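Local coordinates for fibronectin type III domain-containing protein (Simiduia agarivorans, PDB 6P2K), which probably cleaves xyloglucan and related beta-glucans through its family 74 glycoside hydrolase part, the beta-propeller portion that forms this chain, at residues D455-P460 and V536-R541; P460-Q465 and W480-N485; K523-S528 and I573-T578. All blocks are in the same frame, centred on the assembly; numbering follows the deposited sequence.

Contact 1: residues D455-P460 and V536-R541. With PE3 (3,6,9,12,15,18,21,24,27,30,33,36,39-tridecaoxahentetracontane-1,41-diol), chain V.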
ATOM      1  N   ASP B 455       0.961  19.153  18.212  1.00 25.04           N
ATOM      2  CA  ASP B 455      -0.279  18.453  17.879  1.00 27.25           C
ATOM      3  C   ASP B 455      -0.619  18.720  16.416  1.00 27.68           C
ATOM      4  O   ASP B 455      -0.955  19.851  16.053  1.00 27.34           O
ATOM      5  CB  ASP B 455      -1.417  18.906  18.790  1.00 34.91           C
ATOM      6  CG  ASP B 455      -2.775  18.525  18.254  1.00 44.03           C
ATOM      7  OD1 ASP B 455      -2.981  17.327  17.987  1.00 44.02           O
ATOM      8  OD2 ASP B 455      -3.634  19.419  18.099  1.00 48.98           O
ATOM      9  N   ALA B 456      -0.548  17.681  15.585  1.00 21.68           N
ATOM     10  CA  ALA B 456      -0.841  17.784  14.155  1.00 22.35           C
ATOM     11  C   ALA B 456      -2.122  17.007  13.859  1.00 21.26           C
ATOM     12  O   ALA B 456      -2.089  15.788  13.668  1.00 24.82           O
ATOM     13  CB  ALA B 456       0.329  17.265  13.323  1.00 21.21           C
ATOM     14  N   TRP B 457      -3.245  17.725  13.808  1.00 15.89           N
ATOM     15  CA  TRP B 457      -4.552  17.127  13.537  1.00 21.39           C
ATOM     16  C   TRP B 457      -4.853  15.985  14.507  1.00 22.50           C
ATOM     17  O   TRP B 457      -5.399  14.948  14.126  1.00 25.21           O
ATOM     18  CB  TRP B 457      -4.658  16.631  12.092  1.00 22.90           C
ATOM     19  CG  TRP B 457      -4.306  17.630  11.023  1.00 27.98           C
ATOM     20  CD1 TRP B 457      -3.391  17.459  10.022  1.00 29.46           C
ATOM     21  CD2 TRP B 457      -4.882  18.928  10.819  1.00 26.57           C
ATOM     22  NE1 TRP B 457      -3.354  18.571   9.219  1.00 27.82           N
ATOM     23  CE2 TRP B 457      -4.257  19.489   9.686  1.00 25.54           C
ATOM     24  CE3 TRP B 457      -5.861  19.674  11.488  1.00 29.20           C
ATOM     25  CZ2 TRP B 457      -4.576  20.759   9.207  1.00 28.12           C
ATOM     26  CZ3 TRP B 457      -6.175  20.938  11.011  1.00 30.41           C
ATOM     27  CH2 TRP B 457      -5.534  21.466   9.880  1.00 28.27           C
ATOM     28  N   GLY B 458      -4.477  16.165  15.771  1.00 25.62           N
ATOM     29  CA  GLY B 458      -4.747  15.172  16.786  1.00 26.35           C
ATOM     30  C   GLY B 458      -3.649  14.152  17.009  1.00 26.55           C
ATOM     31  O   GLY B 458      -3.752  13.351  17.946  1.00 28.13           O
ATOM     32  N   VAL B 459      -2.606  14.149  16.189  1.00 21.39           N
ATOM     33  CA  VAL B 459      -1.491  13.215  16.330  1.00 24.21           C
ATOM     34  C   VAL B 459      -0.357  13.937  17.050  1.00 22.53           C
ATOM     35  O   VAL B 459       0.129  14.959  16.543  1.00 20.88           O
ATOM     36  CB  VAL B 459      -1.022  12.683  14.966  1.00 23.47           C
ATOM     37  CG1 VAL B 459      -0.034  11.543  15.145  1.00 25.52           C
ATOM     38  CG2 VAL B 459      -2.211  12.225  14.129  1.00 21.81           C
ATOM     39  N   PRO B 460       0.097  13.449  18.205  1.00 22.00           N
ATOM     40  CA  PRO B 460       1.227  14.096  18.881  1.00 21.80           C
ATOM     41  C   PRO B 460       2.471  14.045  18.009  1.00 21.28           C
ATOM     42  O   PRO B 460       2.768  13.032  17.374  1.00 22.30           O
ATOM     43  CB  PRO B 460       1.395  13.273  20.163  1.00 22.70           C
ATOM     44  CG  PRO B 460       0.761  11.950  19.863  1.00 23.76           C
ATOM     45  CD  PRO B 460      -0.357  12.235  18.903  1.00 22.50           C
ATOM     46  N   VAL B 536       4.826  28.903  13.750  1.00 23.04           N
ATOM     47  CA  VAL B 536       4.051  27.986  12.926  1.00 22.70           C
ATOM     48  C   VAL B 536       2.632  28.012  13.479  1.00 23.32           C
ATOM     49  O   VAL B 536       2.372  27.496  14.572  1.00 24.44           O
ATOM     50  CB  VAL B 536       4.640  26.571  12.930  1.00 22.71           C
ATOM     51  CG1 VAL B 536       3.706  25.610  12.208  1.00 24.10           C
ATOM     52  CG2 VAL B 536       6.018  26.574  12.274  1.00 22.71           C
ATOM     53  N   GLU B 537       1.719  28.639  12.737  1.00 23.93           N
ATOM     54  CA  GLU B 537       0.365  28.841  13.244  1.00 27.69           C
ATOM     55  C   GLU B 537      -0.337  27.513  13.503  1.00 25.36           C
ATOM     56  O   GLU B 537      -1.010  27.345  14.526  1.00 23.19           O
ATOM     57  CB  GLU B 537      -0.435  29.692  12.257  1.00 35.25           C
ATOM     58  CG  GLU B 537      -1.909  29.822  12.595  1.00 46.17           C
ATOM     59  CD  GLU B 537      -2.173  30.925  13.601  1.00 54.59           C
ATOM     60  OE1 GLU B 537      -3.143  30.805  14.383  1.00 56.81           O
ATOM     61  OE2 GLU B 537      -1.407  31.913  13.606  1.00 58.50           O
ATOM     62  N   ASP B 538      -0.185  26.556  12.587  1.00 22.89           N
ATOM     63  CA  ASP B 538      -0.798  25.238  12.733  1.00 22.70           C
ATOM     64  C   ASP B 538       0.151  24.231  12.102  1.00 20.32           C
ATOM     65  O   ASP B 538       0.326  24.231  10.880  1.00 18.07           O
ATOM     66  CB  ASP B 538      -2.174  25.193  12.073  1.00 26.39           C
ATOM     67  CG  ASP B 538      -2.924  23.903  12.364  1.00 31.82           C
ATOM     68  OD1 ASP B 538      -2.371  22.810  12.117  1.00 34.19           O
ATOM     69  OD2 ASP B 538      -4.075  23.982  12.841  1.00 38.21           O
ATOM     70  N   ILE B 539       0.760  23.377  12.928  1.00 18.07           N
ATOM     71  CA  ILE B 539       1.761  22.458  12.407  1.00 19.27           C
ATOM     72  C   ILE B 539       1.132  21.360  11.555  1.00 23.42           C
ATOM     73  O   ILE B 539       1.798  20.807  10.673  1.00 22.69           O
ATOM     74  CB  ILE B 539       2.595  21.867  13.557  1.00 21.80           C
ATOM     75  CG1 ILE B 539       3.766  21.057  12.996  1.00 22.33           C
ATOM     76  CG2 ILE B 539       1.721  21.017  14.476  1.00 19.62           C
ATOM     77  CD1 ILE B 539       4.716  20.559  14.039  1.00 24.07           C
ATOM     78  N   GLY B 540      -0.143  21.039  11.780  1.00 24.91           N
ATOM     79  CA  GLY B 540      -0.819  20.112  10.886  1.00 24.87           C
ATOM     80  C   GLY B 540      -0.912  20.645   9.468  1.00 23.42           C
ATOM     81  O   GLY B 540      -0.668  19.919   8.502  1.00 22.92           O
ATOM     82  N   ARG B 541      -1.262  21.925   9.328  1.00 23.21           N
ATOM     83  CA  ARG B 541      -1.314  22.542   8.005  1.00 28.61           C
ATOM     84  C   ARG B 541       0.063  22.563   7.353  1.00 23.65           C
ATOM     85  O   ARG B 541       0.196  22.305   6.152  1.00 22.80           O
ATOM     86  CB  ARG B 541      -1.881  23.956   8.120  1.00 32.18           C
ATOM     87  CG  ARG B 541      -2.100  24.659   6.799  1.00 37.07           C
ATOM     88  CD  ARG B 541      -2.980  25.883   6.989  1.00 40.48           C
ATOM     89  NE  ARG B 541      -3.374  26.484   5.718  1.00 45.72           N
ATOM     90  CZ  ARG B 541      -3.038  27.712   5.338  1.00 50.04           C
ATOM     91  NH1 ARG B 541      -2.303  28.479   6.133  1.00 47.08           N
ATOM     92  NH2 ARG B 541      -3.440  28.176   4.162  1.00 54.86           N
TER
HETATM   93  O43 PE3 V 807      -2.706  14.369  20.616  1.00 71.35           O
HETATM   94  C42 PE3 V 807      -2.463  15.541  21.396  1.00 69.00           C
HETATM   95  C41 PE3 V 807      -0.960  15.707  21.633  1.00 67.70           C
HETATM   96  O40 PE3 V 807      -0.778  16.888  22.424  1.00 68.96           O
HETATM   97  C39 PE3 V 807       0.608  17.108  22.711  1.00 68.17           C
HETATM   98  C38 PE3 V 807       0.734  18.375  23.548  1.00 68.47           C
HETATM   99  O37 PE3 V 807      -0.000  18.227  24.776  1.00 69.22           O
HETATM  100  O   HOH W   1      -2.860  20.430  13.952  1.00 27.72           O
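With CG of Trp-457 beside the backbone N (chi1 -52°), the indole comes over Gly-540. Asp-538, with CG anti to its backbone N (chi1 -172°), brings its carboxylate to the same ring and to the helix start. Trp-457 sits in a type I' beta turn that joins strands 447-456 and 459-467 of one propeller sheet as a tight hairpin. Asp-538 is the N-cap of helix 539-547. Its OD1 accepts from Arg-541 N at 3.1 Å, from above the carboxylate plane, and weakly from Gly-540 N. A water donates to this OD1 and to Asp-455 O, and accepts from Trp-457 N at 2.7 Å. Gly-540 CA makes a CH-pi contact 3.7 Å from the centroid of the five-membered ring of Trp-457, 24° off the normal; the missing side chain lets the ring come this close. Asp-538 OD1 lies over the same face, 4.1 Å from Trp-457 CH2. Arg-548 and Tyr-545 of a second subunit also meet the indole, by cation-pi and edge-to-face contacts. An alanine in place of Trp-457 would probably uncover Gly-540 CA and leave that Arg-548 without its aromatic partner. Ile-539 CG2 lies 3.3 Å from Asp-455 O.

Contact 2: residues P460-Q465 and W480-N485; sequences PTVVAQ and WAKRLN. With PE3 (3,6,9,12,15,18,21,24,27,30,33,36,39-tridecaoxahentetracontane-1,41-diol), chain V.
Pro-460 O accepts from Leu-484 N at 2.8 Å, with an N-H...O angle of 161°. The donor comes nearly along the C=O axis. The same oxygen also lies 3.3 Å from Leu-484 CB, so backbone and side chain of the leucine close on it together. Further along, Lys-482 O accepts from Val-462 N, also at 2.8 Å but more bent, at 139°. Thr-461 CA adds a CA-H...O contact to this carbonyl at 3.3 Å. Lys-482 N returns a bond to Val-462 O, and Ala-464 and Trp-480 exchange a second reciprocal pair. Strands 459-467 and 478-483 thus form an antiparallel beta hairpin, the two middle strands of a four-stranded sheet, as in a beta-propeller blade. Val-462 with Lys-482 and Ala-464 with Trp-480 are hydrogen-bonded pairs. Thr-461 with Arg-483 and Val-463 with Ala-481 are non-hydrogen-bonded pairs, and their side chains lie on the other face.

On the Val-462 face, Val-462 CG2 packs 3.7 Å from Leu-484 CD2. Chi1 of Val-462 (-159°) sets CG1 anti to the backbone N, which leaves CG2 beside that N and facing Leu-484. Lys-482 CB also touches Val-462 CG2. Lys-482 NZ leads away to a salt bridge with Glu-424 and a hydrogen bond with Gln-436. On the opposite face, Thr-461 and Arg-483 run side by side in the same direction, with Thr-461 OG1 3.6 Å from Arg-483 CG. This hydroxyl is hydrogen-bonded to Val-459 O, while the Arg-483 guanidinium forms a salt bridge with Asp-547. Thr-461 CG2 also meets Ala-481 CB at 4.0 Å.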
ATOM      1  N   PRO B 460       0.097  13.449  18.205  1.00 22.00           N
ATOM      2  CA  PRO B 460       1.227  14.096  18.881  1.00 21.80           C
ATOM      3  C   PRO B 460       2.471  14.045  18.009  1.00 21.28           C
ATOM      4  O   PRO B 460       2.768  13.032  17.374  1.00 22.30           O
ATOM      5  CB  PRO B 460       1.395  13.273  20.163  1.00 22.70           C
ATOM      6  CG  PRO B 460       0.761  11.950  19.863  1.00 23.76           C
ATOM      7  CD  PRO B 460      -0.357  12.235  18.903  1.00 22.50           C
ATOM      8  N   THR B 461       3.197  15.160  17.976  1.00 19.70           N
ATOM      9  CA  THR B 461       4.267  15.353  17.008  1.00 17.04           C
ATOM     10  C   THR B 461       5.453  16.017  17.688  1.00 21.57           C
ATOM     11  O   THR B 461       5.331  17.134  18.204  1.00 16.61           O
ATOM     12  CB  THR B 461       3.781  16.205  15.831  1.00 16.29           C
ATOM     13  OG1 THR B 461       2.639  15.580  15.234  1.00 20.28           O
ATOM     14  CG2 THR B 461       4.878  16.366  14.788  1.00 17.73           C
ATOM     15  N   VAL B 462       6.599  15.331  17.681  1.00 16.79           N
ATOM     16  CA  VAL B 462       7.831  15.919  18.185  1.00 17.22           C
ATOM     17  C   VAL B 462       8.245  17.065  17.273  1.00 17.38           C
ATOM     18  O   VAL B 462       8.167  16.959  16.045  1.00 20.57           O
ATOM     19  CB  VAL B 462       8.942  14.856  18.257  1.00 18.55           C
ATOM     20  CG1 VAL B 462      10.043  15.289  19.220  1.00 15.01           C
ATOM     21  CG2 VAL B 462       8.368  13.499  18.638  1.00 14.59           C
ATOM     22  N   VAL B 463       8.678  18.173  17.870  1.00 13.55           N
ATOM     23  CA  VAL B 463       9.315  19.267  17.147  1.00 18.50           C
ATOM     24  C   VAL B 463      10.706  19.465  17.729  1.00 17.90           C
ATOM     25  O   VAL B 463      10.908  19.308  18.939  1.00 16.18           O
ATOM     26  CB  VAL B 463       8.500  20.577  17.216  1.00 18.24           C
ATOM     27  CG1 VAL B 463       7.136  20.380  16.590  1.00 18.05           C
ATOM     28  CG2 VAL B 463       8.365  21.067  18.658  1.00 17.43           C
ATOM     29  N   ALA B 464      11.670  19.790  16.870  1.00 15.86           N
ATOM     30  CA  ALA B 464      13.051  19.879  17.317  1.00 17.33           C
ATOM     31  C   ALA B 464      13.824  20.897  16.493  1.00 18.16           C
ATOM     32  O   ALA B 464      13.628  21.015  15.280  1.00 16.31           O
ATOM     33  CB  ALA B 464      13.750  18.515  17.233  1.00 15.69           C
ATOM     34  N   GLN B 465      14.690  21.638  17.175  1.00 17.32           N
ATOM     35  CA  GLN B 465      15.797  22.322  16.524  1.00 19.44           C
ATOM     36  C   GLN B 465      16.920  21.305  16.353  1.00 19.96           C
ATOM     37  O   GLN B 465      17.433  20.775  17.343  1.00 22.56           O
ATOM     38  CB  GLN B 465      16.240  23.520  17.365  1.00 17.68           C
ATOM     39  CG  GLN B 465      17.714  23.898  17.254  1.00 19.31           C
ATOM     40  CD  GLN B 465      18.095  24.373  15.864  1.00 23.05           C
ATOM     41  OE1 GLN B 465      17.278  24.953  15.148  1.00 20.71           O
ATOM     42  NE2 GLN B 465      19.344  24.132  15.479  1.00 21.83           N
ATOM     43  N   TRP B 480      12.477  20.507  12.656  1.00 15.59           N
ATOM     44  CA  TRP B 480      12.111  19.156  12.260  1.00 14.63           C
ATOM     45  C   TRP B 480      10.898  18.689  13.055  1.00 18.48           C
ATOM     46  O   TRP B 480      10.657  19.143  14.178  1.00 15.90           O
ATOM     47  CB  TRP B 480      13.273  18.177  12.467  1.00 11.85           C
ATOM     48  CG  TRP B 480      14.474  18.469  11.613  1.00 15.04           C
ATOM     49  CD1 TRP B 480      15.385  19.471  11.792  1.00 15.04           C
ATOM     50  CD2 TRP B 480      14.899  17.742  10.452  1.00 14.60           C
ATOM     51  NE1 TRP B 480      16.346  19.418  10.810  1.00 18.27           N
ATOM     52  CE2 TRP B 480      16.071  18.366   9.977  1.00 16.99           C
ATOM     53  CE3 TRP B 480      14.400  16.627   9.768  1.00 15.91           C
ATOM     54  CZ2 TRP B 480      16.753  17.910   8.850  1.00 13.18           C
ATOM     55  CZ3 TRP B 480      15.077  16.175   8.647  1.00 14.97           C
ATOM     56  CH2 TRP B 480      16.241  16.819   8.198  1.00 17.12           C
ATOM     57  N   ALA B 481      10.139  17.770  12.459  1.00 17.40           N
ATOM     58  CA  ALA B 481       8.906  17.274  13.058  1.00 17.00           C
ATOM     59  C   ALA B 481       8.800  15.772  12.853  1.00 18.78           C
ATOM     60  O   ALA B 481       9.041  15.277  11.747  1.00 21.27           O
ATOM     61  CB  ALA B 481       7.685  17.973  12.452  1.00 15.07           C
ATOM     62  N   LYS B 482       8.435  15.048  13.913  1.00 18.06           N
ATOM     63  CA  LYS B 482       8.205  13.606  13.837  1.00 21.35           C
ATOM     64  C   LYS B 482       6.812  13.307  14.372  1.00 21.17           C
ATOM     65  O   LYS B 482       6.562  13.439  15.576  1.00 19.33           O
ATOM     66  CB  LYS B 482       9.255  12.815  14.618  1.00 22.09           C
ATOM     67  CG  LYS B 482       8.818  11.372  14.901  1.00 20.43           C
ATOM     68  CD  LYS B 482       9.897  10.560  15.594  1.00 18.64           C
ATOM     69  CE  LYS B 482      11.014  10.191  14.627  1.00 19.43           C
ATOM     70  NZ  LYS B 482      12.063   9.346  15.277  1.00 15.34           N
ATOM     71  N   ARG B 483       5.911  12.901  13.483  1.00 19.42           N
ATOM     72  CA  ARG B 483       4.582  12.492  13.906  1.00 20.21           C
ATOM     73  C   ARG B 483       4.661  11.144  14.611  1.00 20.27           C
ATOM     74  O   ARG B 483       5.212  10.181  14.071  1.00 18.37           O
ATOM     75  CB  ARG B 483       3.644  12.419  12.704  1.00 22.38           C
ATOM     76  CG  ARG B 483       3.219  13.782  12.185  1.00 25.57           C
ATOM     77  CD  ARG B 483       2.636  13.685  10.785  1.00 34.02           C
ATOM     78  NE  ARG B 483       3.680  13.563   9.768  1.00 37.90           N
ATOM     79  CZ  ARG B 483       3.492  13.804   8.475  1.00 37.24           C
ATOM     80  NH1 ARG B 483       2.296  14.187   8.040  1.00 28.80           N
ATOM     81  NH2 ARG B 483       4.499  13.668   7.619  1.00 36.56           N
ATOM     82  N   LEU B 484       4.126  11.083  15.829  1.00 20.53           N
ATOM     83  CA  LEU B 484       4.169   9.860  16.630  1.00 23.05           C
ATOM     84  C   LEU B 484       2.953   8.992  16.303  1.00 26.17           C
ATOM     85  O   LEU B 484       2.067   8.754  17.127  1.00 26.13           O
ATOM     86  CB  LEU B 484       4.250  10.201  18.113  1.00 19.61           C
ATOM     87  CG  LEU B 484       5.503  10.984  18.518  1.00 18.98           C
ATOM     88  CD1 LEU B 484       5.398  11.477  19.957  1.00 17.37           C
ATOM     89  CD2 LEU B 484       6.752  10.132  18.328  1.00 12.08           C
ATOM     90  N   ASN B 485       2.930   8.524  15.052  1.00 23.52           N
ATOM     91  CA  ASN B 485       1.833   7.676  14.597  1.00 24.92           C
ATOM     92  C   ASN B 485       1.798   6.359  15.359  1.00 24.81           C
ATOM     93  O   ASN B 485       0.721   5.851  15.687  1.00 25.56           O
ATOM     94  CB  ASN B 485       1.958   7.416  13.095  1.00 25.14           C
ATOM     95  CG  ASN B 485       1.736   8.664  12.265  1.00 26.42           C
ATOM     96  OD1 ASN B 485       0.746   9.372  12.441  1.00 26.97           O
ATOM     97  ND2 ASN B 485       2.661   8.943  11.354  1.00 25.79           N
TER
HETATM   98  O43 PE3 V 807      -2.706  14.369  20.616  1.00 71.35           O
HETATM   99  C42 PE3 V 807      -2.463  15.541  21.396  1.00 69.00           C
HETATM  100  C41 PE3 V 807      -0.960  15.707  21.633  1.00 67.70           C
HETATM  101  O40 PE3 V 807      -0.778  16.888  22.424  1.00 68.96           O
HETATM  102  C39 PE3 V 807       0.608  17.108  22.711  1.00 68.17           C
HETATM  103  C38 PE3 V 807       0.734  18.375  23.548  1.00 68.47           C
HETATM  104  O37 PE3 V 807      -0.000  18.227  24.776  1.00 69.22           O

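Contact 3: residues K523-S528 and I573-T578; sequences KVFMFS and IAPHPT
Ile-573 and Phe-525 bury the most surface here, followed by Pro-575. The contact is wholly apolar across the two segments. Ile-573 reaches strand 524-528 with both of its branches. Its CD1, anti to CA (chi2 173°), ends over the backbone, 3.7 Å from Phe-527 N and 3.8 Å from Met-526 CA. It also meets Phe-527 CB at 4.2 Å. The other branch, CG2, packs 4.1 Å from Phe-525 CB. Phe-525 meets Pro-575 obliquely, through CD2 and CE2. Its CD2 lies 4.0 Å from Pro-575 CG, and its CE2 is 4.2 Å from Pro-575 CB. The two side chains slide past each other in opposite directions. The backbone N of Ile-573 donates to OD2 of Asp-513, a zinc ligand, which makes it a second-shell neighbour of that site. Met-533 and Met-535 on strand 532-536 touch Ile-573 and Phe-525 respectively. The strand axes are 8.4 Å apart, and no backbone pairing joins the two segments. The sheets, which follow each other in sequence, pack here through apolar side chains, as neighbouring blades of a beta-propeller do.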
ATOM      1  N   LYS B 523       0.168  25.205  17.620  1.00 17.73           N
ATOM      2  CA  LYS B 523       0.932  26.422  17.376  1.00 20.86           C
ATOM      3  C   LYS B 523       2.307  26.302  18.021  1.00 21.21           C
ATOM      4  O   LYS B 523       2.412  25.950  19.201  1.00 19.29           O
ATOM      5  CB  LYS B 523       0.183  27.636  17.930  1.00 21.82           C
ATOM      6  CG  LYS B 523       0.954  28.945  17.887  1.00 20.01           C
ATOM      7  CD  LYS B 523       0.026  30.129  18.157  1.00 21.80           C
ATOM      8  CE  LYS B 523      -1.033  30.257  17.069  1.00 21.80           C
ATOM      9  NZ  LYS B 523      -2.003  31.362  17.343  1.00 20.18           N
ATOM     10  N   VAL B 524       3.355  26.595  17.250  1.00 20.67           N
ATOM     11  CA  VAL B 524       4.737  26.415  17.691  1.00 19.26           C
ATOM     12  C   VAL B 524       5.495  27.722  17.503  1.00 20.54           C
ATOM     13  O   VAL B 524       5.427  28.332  16.431  1.00 21.35           O
ATOM     14  CB  VAL B 524       5.440  25.274  16.925  1.00 15.86           C
ATOM     15  CG1 VAL B 524       6.814  25.003  17.524  1.00 16.80           C
ATOM     16  CG2 VAL B 524       4.586  24.005  16.933  1.00 15.51           C
ATOM     17  N   PHE B 525       6.225  28.142  18.539  1.00 18.90           N
ATOM     18  CA  PHE B 525       7.070  29.327  18.502  1.00 18.80           C
ATOM     19  C   PHE B 525       8.539  28.924  18.426  1.00 22.43           C
ATOM     20  O   PHE B 525       8.935  27.872  18.937  1.00 22.00           O
ATOM     21  CB  PHE B 525       6.869  30.206  19.743  1.00 18.92           C
ATOM     22  CG  PHE B 525       5.490  30.781  19.874  1.00 21.25           C
ATOM     23  CD1 PHE B 525       5.167  31.988  19.275  1.00 18.23           C
ATOM     24  CD2 PHE B 525       4.522  30.128  20.624  1.00 21.35           C
ATOM     25  CE1 PHE B 525       3.896  32.524  19.404  1.00 22.55           C
ATOM     26  CE2 PHE B 525       3.250  30.661  20.760  1.00 18.97           C
ATOM     27  CZ  PHE B 525       2.936  31.858  20.148  1.00 19.67           C
ATOM     28  N   MET B 526       9.347  29.781  17.801  1.00 19.96           N
ATOM     29  CA  MET B 526      10.785  29.563  17.719  1.00 20.00           C
ATOM     30  C   MET B 526      11.481  30.907  17.529  1.00 19.28           C
ATOM     31  O   MET B 526      10.946  31.805  16.876  1.00 20.61           O
ATOM     32  CB  MET B 526      11.143  28.607  16.574  1.00 17.58           C
ATOM     33  CG  MET B 526      10.747  29.118  15.190  1.00 18.83           C
ATOM     34  SD  MET B 526      10.012  27.841  14.141  1.00 26.02           S
ATOM     35  CE  MET B 526       8.444  27.568  14.975  1.00 22.68           C
ATOM     36  N   PHE B 527      12.673  31.039  18.111  1.00 19.07           N
ATOM     37  CA  PHE B 527      13.464  32.261  17.992  1.00 16.45           C
ATOM     38  C   PHE B 527      14.754  31.933  17.252  1.00 18.56           C
ATOM     39  O   PHE B 527      15.588  31.175  17.754  1.00 21.83           O
ATOM     40  CB  PHE B 527      13.761  32.882  19.357  1.00 14.34           C
ATOM     41  CG  PHE B 527      14.069  34.360  19.298  1.00 16.00           C
ATOM     42  CD1 PHE B 527      15.229  34.822  18.690  1.00 17.43           C
ATOM     43  CD2 PHE B 527      13.188  35.286  19.833  1.00 17.11           C
ATOM     44  CE1 PHE B 527      15.506  36.185  18.623  1.00 18.68           C
ATOM     45  CE2 PHE B 527      13.455  36.643  19.778  1.00 18.50           C
ATOM     46  CZ  PHE B 527      14.617  37.096  19.168  1.00 18.64           C
ATOM     47  N   SER B 528      14.910  32.511  16.066  1.00 15.38           N
ATOM     48  CA  SER B 528      16.102  32.339  15.246  1.00 18.00           C
ATOM     49  C   SER B 528      17.141  33.361  15.692  1.00 18.52           C
ATOM     50  O   SER B 528      16.931  34.569  15.549  1.00 19.94           O
ATOM     51  CB  SER B 528      15.760  32.502  13.766  1.00 16.77           C
ATOM     52  OG  SER B 528      16.870  32.184  12.949  1.00 19.02           O
ATOM     53  N   ILE B 573      11.525  29.943  25.561  1.00 17.19           N
ATOM     54  CA  ILE B 573      10.253  30.551  25.198  1.00 17.37           C
ATOM     55  C   ILE B 573       9.176  29.943  26.083  1.00 21.26           C
ATOM     56  O   ILE B 573       9.084  28.715  26.201  1.00 17.70           O
ATOM     57  CB  ILE B 573       9.924  30.340  23.711  1.00 18.89           C
ATOM     58  CG1 ILE B 573      11.000  30.976  22.829  1.00 21.10           C
ATOM     59  CG2 ILE B 573       8.558  30.916  23.385  1.00 17.65           C
ATOM     60  CD1 ILE B 573      10.825  30.673  21.350  1.00 25.60           C
ATOM     61  N   ALA B 574       8.369  30.800  26.710  1.00 21.76           N
ATOM     62  CA  ALA B 574       7.316  30.380  27.632  1.00 20.29           C
ATOM     63  C   ALA B 574       5.983  30.921  27.133  1.00 21.08           C
ATOM     64  O   ALA B 574       5.578  32.036  27.501  1.00 20.24           O
ATOM     65  CB  ALA B 574       7.607  30.858  29.054  1.00 18.64           C
ATOM     66  N   PRO B 575       5.274  30.174  26.290  1.00 23.03           N
ATOM     67  CA  PRO B 575       3.946  30.618  25.858  1.00 21.75           C
ATOM     68  C   PRO B 575       2.968  30.623  27.020  1.00 21.76           C
ATOM     69  O   PRO B 575       3.062  29.815  27.947  1.00 25.23           O
ATOM     70  CB  PRO B 575       3.546  29.583  24.797  1.00 21.73           C
ATOM     71  CG  PRO B 575       4.831  28.898  24.411  1.00 24.56           C
ATOM     72  CD  PRO B 575       5.656  28.899  25.664  1.00 22.80           C
ATOM     73  N   HIS B 576       2.027  31.560  26.961  1.00 17.29           N
ATOM     74  CA  HIS B 576       1.058  31.722  28.033  1.00 19.37           C
ATOM     75  C   HIS B 576       0.228  30.447  28.175  1.00 22.93           C
ATOM     76  O   HIS B 576      -0.162  29.844  27.169  1.00 23.93           O
ATOM     77  CB  HIS B 576       0.164  32.929  27.745  1.00 20.75           C
ATOM     78  CG  HIS B 576      -0.682  33.362  28.902  1.00 25.00           C
ATOM     79  ND1 HIS B 576      -1.759  32.630  29.355  1.00 25.55           N
ATOM     80  CD2 HIS B 576      -0.618  34.463  29.687  1.00 25.05           C
ATOM     81  CE1 HIS B 576      -2.316  33.259  30.376  1.00 27.62           C
ATOM     82  NE2 HIS B 576      -1.644  34.374  30.596  1.00 26.39           N
ATOM     83  N   PRO B 577      -0.047  29.996  29.404  1.00 23.82           N
ATOM     84  CA  PRO B 577      -0.676  28.675  29.567  1.00 21.60           C
ATOM     85  C   PRO B 577      -2.107  28.596  29.058  1.00 24.33           C
ATOM     86  O   PRO B 577      -2.555  27.499  28.698  1.00 28.06           O
ATOM     87  CB  PRO B 577      -0.605  28.438  31.083  1.00 22.29           C
ATOM     88  CG  PRO B 577      -0.465  29.801  31.680  1.00 23.97           C
ATOM     89  CD  PRO B 577       0.347  30.585  30.695  1.00 22.94           C
ATOM     90  N   THR B 578      -2.845  29.709  29.019  1.00 24.00           N
ATOM     91  CA  THR B 578      -4.235  29.683  28.573  1.00 28.96           C
ATOM     92  C   THR B 578      -4.571  30.689  27.482  1.00 30.60           C
ATOM     93  O   THR B 578      -5.680  30.627  26.943  1.00 31.44           O
ATOM     94  CB  THR B 578      -5.193  29.922  29.752  1.00 31.18           C
ATOM     95  OG1 THR B 578      -5.005  31.246  30.265  1.00 32.00           O
ATOM     96  CG2 THR B 578      -4.954  28.910  30.863  1.00 30.90           C
TER

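From the N terminus, segment 455-460 opens contact 1 at a hairpin turn, and contact 2 follows at once, sharing Pro-460. Contact 2 closes first, when segment 480-485 pairs back, so it nests inside the loop of contact 1. The chain then enters the next sheet, where 523-528 opens contact 3. Segment 536-541 closes contact 1 before 573-578 closes contact 3, so these two loops cross. Contact 2 lies within one sheet. Contact 1 ties that sheet to the helix after strand 532-536, and contact 3 ties the second sheet to a third. Contacts 1 and 3 also meet directly, with a probable hydrogen bond between Val-536 N and Val-524 O.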